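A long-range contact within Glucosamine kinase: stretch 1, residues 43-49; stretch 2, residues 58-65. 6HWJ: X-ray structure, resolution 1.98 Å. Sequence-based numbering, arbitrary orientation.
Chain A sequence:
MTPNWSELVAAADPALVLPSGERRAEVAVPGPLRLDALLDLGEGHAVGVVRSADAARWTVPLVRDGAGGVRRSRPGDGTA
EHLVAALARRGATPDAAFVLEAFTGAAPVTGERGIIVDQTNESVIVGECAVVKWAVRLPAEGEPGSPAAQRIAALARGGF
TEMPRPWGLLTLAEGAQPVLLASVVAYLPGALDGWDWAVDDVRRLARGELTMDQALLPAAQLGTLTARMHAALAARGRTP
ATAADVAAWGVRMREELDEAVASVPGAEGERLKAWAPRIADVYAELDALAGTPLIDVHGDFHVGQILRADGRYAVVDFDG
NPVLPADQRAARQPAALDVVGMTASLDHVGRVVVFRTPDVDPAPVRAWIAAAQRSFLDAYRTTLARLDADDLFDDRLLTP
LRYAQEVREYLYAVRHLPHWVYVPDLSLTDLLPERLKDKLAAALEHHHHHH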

ATOM      1  N   GLU A  43      -7.976 -32.594   4.207  1.00 27.27           N
ATOM      2  CA  GLU A  43      -8.655 -33.056   2.989  1.00 31.20           C
ATOM      3  C   GLU A  43      -7.807 -32.833   1.735  1.00 30.15           C
ATOM      4  O   GLU A  43      -8.332 -32.570   0.646  1.00 26.53           O
ATOM      5  CB  GLU A  43     -10.024 -32.382   2.825  1.00 34.18           C
ATOM      6  CG  GLU A  43     -10.939 -32.527   4.042  1.00 41.60           C
ATOM      7  CD  GLU A  43     -12.376 -32.094   3.753  1.00 43.48           C
ATOM      8  OE1 GLU A  43     -13.254 -32.968   3.718  1.00 47.21           O
ATOM      9  OE2 GLU A  43     -12.623 -30.900   3.534  1.00 40.69           O
ATOM     10  N   GLY A  44      -6.496 -32.961   1.874  1.00 29.15           N
ATOM     11  CA  GLY A  44      -5.580 -32.808   0.762  1.00 31.51           C
ATOM     12  C   GLY A  44      -5.154 -31.394   0.448  1.00 30.44           C
ATOM     13  O   GLY A  44      -4.515 -31.179  -0.594  1.00 26.85           O
ATOM     14  N   HIS A  45      -5.491 -30.425   1.288  1.00 25.24           N
ATOM     15  CA  HIS A  45      -5.135 -29.035   1.075  1.00 27.55           C
ATOM     16  C   HIS A  45      -4.038 -28.602   2.033  1.00 26.44           C
ATOM     17  O   HIS A  45      -3.960 -29.077   3.172  1.00 27.22           O
ATOM     18  CB  HIS A  45      -6.376 -28.115   1.255  1.00 27.37           C
ATOM     19  CG  HIS A  45      -7.445 -28.369   0.240  1.00 27.33           C
ATOM     20  ND1 HIS A  45      -7.482 -27.734  -0.984  1.00 28.21           N
ATOM     21  CD2 HIS A  45      -8.508 -29.207   0.263  1.00 27.68           C
ATOM     22  CE1 HIS A  45      -8.525 -28.166  -1.668  1.00 27.81           C
ATOM     23  NE2 HIS A  45      -9.162 -29.060  -0.938  1.00 28.29           N
ATOM     24  N   ALA A  46      -3.185 -27.688   1.568  1.00 28.29           N
ATOM     25  CA  ALA A  46      -2.111 -27.205   2.418  1.00 25.04           C
ATOM     26  C   ALA A  46      -1.559 -25.883   1.903  1.00 25.54           C
ATOM     27  O   ALA A  46      -1.825 -25.473   0.770  1.00 25.15           O
ATOM     28  CB  ALA A  46      -0.984 -28.233   2.523  1.00 24.35           C
ATOM     29  N   VAL A  47      -0.804 -25.214   2.772  1.00 24.94           N
ATOM     30  CA  VAL A  47      -0.007 -24.051   2.407  1.00 23.92           C
ATOM     31  C   VAL A  47       1.448 -24.424   2.618  1.00 25.82           C
ATOM     32  O   VAL A  47       1.848 -24.787   3.733  1.00 28.54           O
ATOM     33  CB  VAL A  47      -0.364 -22.816   3.224  1.00 23.63           C
ATOM     34  CG1 VAL A  47       0.407 -21.594   2.668  1.00 26.11           C
ATOM     35  CG2 VAL A  47      -1.872 -22.534   3.202  1.00 26.83           C
ATOM     36  N   GLY A  48       2.232 -24.366   1.552  1.00 26.71           N
ATOM     37  CA  GLY A  48       3.631 -24.708   1.602  1.00 25.46           C
ATOM     38  C   GLY A  48       4.475 -23.451   1.481  1.00 28.87           C
ATOM     39  O   GLY A  48       4.100 -22.512   0.779  1.00 27.34           O
ATOM     40  N   VAL A  49       5.588 -23.438   2.199  1.00 28.63           N
ATOM     41  CA  VAL A  49       6.685 -22.509   1.979  1.00 28.80           C
ATOM     42  C   VAL A  49       7.778 -23.313   1.296  1.00 29.38           C
ATOM     43  O   VAL A  49       8.358 -24.224   1.898  1.00 27.40           O
ATOM     44  CB  VAL A  49       7.171 -21.887   3.292  1.00 30.16           C
ATOM     45  CG1 VAL A  49       8.388 -21.020   3.036  1.00 31.83           C
ATOM     46  CG2 VAL A  49       6.042 -21.081   3.941  1.00 28.50           C
TER
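Stretch 2 (58-65) WTVPLVRD

Stretch 2 is extended along its whole length, strand from Trp 58 to Asp 65, and lies antiparallel beside the strand of stretch 1, which begins at His 45 and continues past Val 49. The N-to-C directions make an angle of 148°, and the axes approach to 4.6 Å, the spacing of neighbours in one sheet. The register is unbroken: His 45 faces Val 63, Ala 46 faces Leu 62, Val 47 faces Pro 61, Gly 48 faces Val 60 and Val 49 faces Thr 59, so paired residue numbers always sum to 108.

Backbone hydrogen bonds fix this register. Gly 48 and Val 60 form a reciprocal pair, Gly 48 N to Val 60 O at 2.8 Å and Val 60 N to Gly 48 O at 2.8 Å. Ala 46 and Leu 62 form the next, with Leu 62 N to Ala 46 O at 2.8 Å and nearly straight, and Ala 46 N to Leu 62 O at 3.0 Å and more bent. Before the strand of stretch 1 begins, Gly 44 O already accepts from Arg 64 N at 2.9 Å, extending the ladder by one rung. Pro 61 has no amide hydrogen to give, and the alternation suits it: it sits opposite Val 47 in a non-hydrogen-bonded pair, with CA atoms 4.6 Å apart.

CA-H...O contacts add to the ladder at both ends. Val 63 CA lies 3.2 Å from Gly 44 O, His 45 CA 3.5 Å from Leu 62 O, and Val 49 CA 3.3 Å from Trp 58 O.

Side chains sort by alternation. His 45, Val 47 and Val 49 share a face with Val 63, Pro 61 and Thr 59. There Val 63 CG2 makes an off-centre CH-pi contact with the His 45 ring, 4.2 Å from its centroid, while Val 47 CG1 reaches diagonally to Thr 59 CG2 at 4.0 Å. The other face carries Ala 46, Leu 62 and Val 60; Ala 46 CB meets Leu 62 CB at 4.5 Å.

The two glycines obey different rules. At Gly 48, Leu 62 CD1 comes within 3.9 Å of CA, and a CB built there would lie 2.8 Å from Leu 62 CD1, a clash; the leucine uses the space left by the absent side chain. At Gly 44 the demand is local, since its positive phi would jam a CB against the preceding carbonyl oxygen. Together the stretches bury 486 Å², both sides summed, with Leu 62 the most covered residue.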

ATOM      1  N   TRP A  58       8.946 -19.303  -1.748  1.00 32.31           N
ATOM      2  CA  TRP A  58       7.633 -19.118  -2.334  1.00 28.66           C
ATOM      3  C   TRP A  58       6.538 -19.580  -1.380  1.00 27.17           C
ATOM      4  O   TRP A  58       6.690 -20.592  -0.698  1.00 28.07           O
ATOM      5  CB  TRP A  58       7.490 -19.934  -3.643  1.00 32.07           C
ATOM      6  CG  TRP A  58       8.607 -19.740  -4.627  1.00 34.42           C
ATOM      7  CD1 TRP A  58       9.853 -20.322  -4.591  1.00 33.48           C
ATOM      8  CD2 TRP A  58       8.574 -18.929  -5.799  1.00 31.98           C
ATOM      9  NE1 TRP A  58      10.586 -19.920  -5.678  1.00 32.27           N
ATOM     10  CE2 TRP A  58       9.828 -19.057  -6.430  1.00 32.65           C
ATOM     11  CE3 TRP A  58       7.609 -18.090  -6.370  1.00 34.18           C
ATOM     12  CZ2 TRP A  58      10.148 -18.373  -7.607  1.00 35.05           C
ATOM     13  CZ3 TRP A  58       7.928 -17.425  -7.551  1.00 35.22           C
ATOM     14  CH2 TRP A  58       9.179 -17.567  -8.149  1.00 36.23           C
ATOM     15  N   THR A  59       5.429 -18.856  -1.363  1.00 27.78           N
ATOM     16  CA  THR A  59       4.192 -19.333  -0.747  1.00 27.94           C
ATOM     17  C   THR A  59       3.428 -20.094  -1.813  1.00 26.38           C
ATOM     18  O   THR A  59       3.147 -19.542  -2.879  1.00 26.96           O
ATOM     19  CB  THR A  59       3.329 -18.192  -0.217  1.00 29.96           C
ATOM     20  OG1 THR A  59       4.076 -17.430   0.728  1.00 30.26           O
ATOM     21  CG2 THR A  59       2.043 -18.728   0.452  1.00 30.65           C
ATOM     22  N   VAL A  60       3.078 -21.342  -1.522  1.00 26.64           N
ATOM     23  CA  VAL A  60       2.390 -22.153  -2.517  1.00 26.26           C
ATOM     24  C   VAL A  60       1.146 -22.776  -1.905  1.00 27.01           C
ATOM     25  O   VAL A  60       1.274 -23.612  -0.996  1.00 25.29           O
ATOM     26  CB  VAL A  60       3.310 -23.251  -3.080  1.00 26.68           C
ATOM     27  CG1 VAL A  60       2.613 -23.914  -4.261  1.00 27.14           C
ATOM     28  CG2 VAL A  60       4.664 -22.670  -3.499  1.00 27.28           C
ATOM     29  N   PRO A  61      -0.061 -22.416  -2.363  1.00 25.77           N
ATOM     30  CA  PRO A  61      -1.237 -23.196  -1.980  1.00 25.43           C
ATOM     31  C   PRO A  61      -1.206 -24.521  -2.709  1.00 25.78           C
ATOM     32  O   PRO A  61      -1.064 -24.566  -3.932  1.00 27.08           O
ATOM     33  CB  PRO A  61      -2.419 -22.315  -2.425  1.00 28.77           C
ATOM     34  CG  PRO A  61      -1.883 -21.583  -3.619  1.00 31.25           C
ATOM     35  CD  PRO A  61      -0.395 -21.361  -3.344  1.00 26.33           C
ATOM     36  N   LEU A  62      -1.320 -25.607  -1.954  1.00 25.48           N
ATOM     37  CA  LEU A  62      -1.111 -26.934  -2.490  1.00 25.88           C
ATOM     38  C   LEU A  62      -2.364 -27.787  -2.355  1.00 27.42           C
ATOM     39  O   LEU A  62      -3.131 -27.675  -1.387  1.00 25.41           O
ATOM     40  CB  LEU A  62       0.052 -27.641  -1.778  1.00 28.03           C
ATOM     41  CG  LEU A  62       1.420 -27.013  -2.020  1.00 30.64           C
ATOM     42  CD1 LEU A  62       2.367 -27.466  -0.913  1.00 29.88           C
ATOM     43  CD2 LEU A  62       1.975 -27.386  -3.387  1.00 30.98           C
ATOM     44  N   VAL A  63      -2.537 -28.670  -3.326  1.00 26.66           N
ATOM     45  CA  VAL A  63      -3.619 -29.655  -3.295  1.00 31.00           C
ATOM     46  C   VAL A  63      -3.077 -30.973  -3.820  1.00 31.55           C
ATOM     47  O   VAL A  63      -2.408 -31.023  -4.863  1.00 30.58           O
ATOM     48  CB  VAL A  63      -4.837 -29.183  -4.109  1.00 33.96           C
ATOM     49  CG1 VAL A  63      -4.495 -29.135  -5.585  1.00 36.26           C
ATOM     50  CG2 VAL A  63      -6.038 -30.097  -3.847  1.00 36.54           C
ATOM     51  N   ARG A  64      -3.347 -32.046  -3.097  1.00 32.42           N
ATOM     52  CA  ARG A  64      -3.014 -33.364  -3.612  1.00 34.64           C
ATOM     53  C   ARG A  64      -4.017 -33.734  -4.699  1.00 35.72           C
ATOM     54  O   ARG A  64      -5.222 -33.570  -4.532  1.00 39.78           O
ATOM     55  CB  ARG A  64      -2.995 -34.384  -2.480  1.00 36.21           C
ATOM     56  CG  ARG A  64      -1.774 -34.219  -1.552  1.00 35.97           C
ATOM     57  CD  ARG A  64      -1.799 -35.178  -0.369  1.00 40.42           C
ATOM     58  NE  ARG A  64      -0.698 -34.955   0.567  1.00 42.81           N
ATOM     59  CZ  ARG A  64       0.192 -35.875   0.917  1.00 51.73           C
ATOM     60  NH1 ARG A  64       0.133 -37.111   0.412  1.00 55.49           N
ATOM     61  NH2 ARG A  64       1.151 -35.564   1.771  1.00 52.56           N
ATOM     62  N   ASP A  65      -3.512 -34.170  -5.851  1.00 33.53           N
ATOM     63  CA  ASP A  65      -4.348 -34.569  -6.975  1.00 31.78           C
ATOM     64  C   ASP A  65      -3.823 -35.900  -7.465  1.00 33.13           C
ATOM     65  O   ASP A  65      -2.622 -36.025  -7.722  1.00 31.04           O
ATOM     66  CB  ASP A  65      -4.330 -33.523  -8.094  1.00 30.90           C
ATOM     67  CG  ASP A  65      -5.408 -33.776  -9.156  1.00 34.73           C
ATOM     68  OD1 ASP A  65      -5.620 -34.945  -9.539  1.00 33.83           O
ATOM     69  OD2 ASP A  65      -6.035 -32.799  -9.622  1.00 33.25           O
TER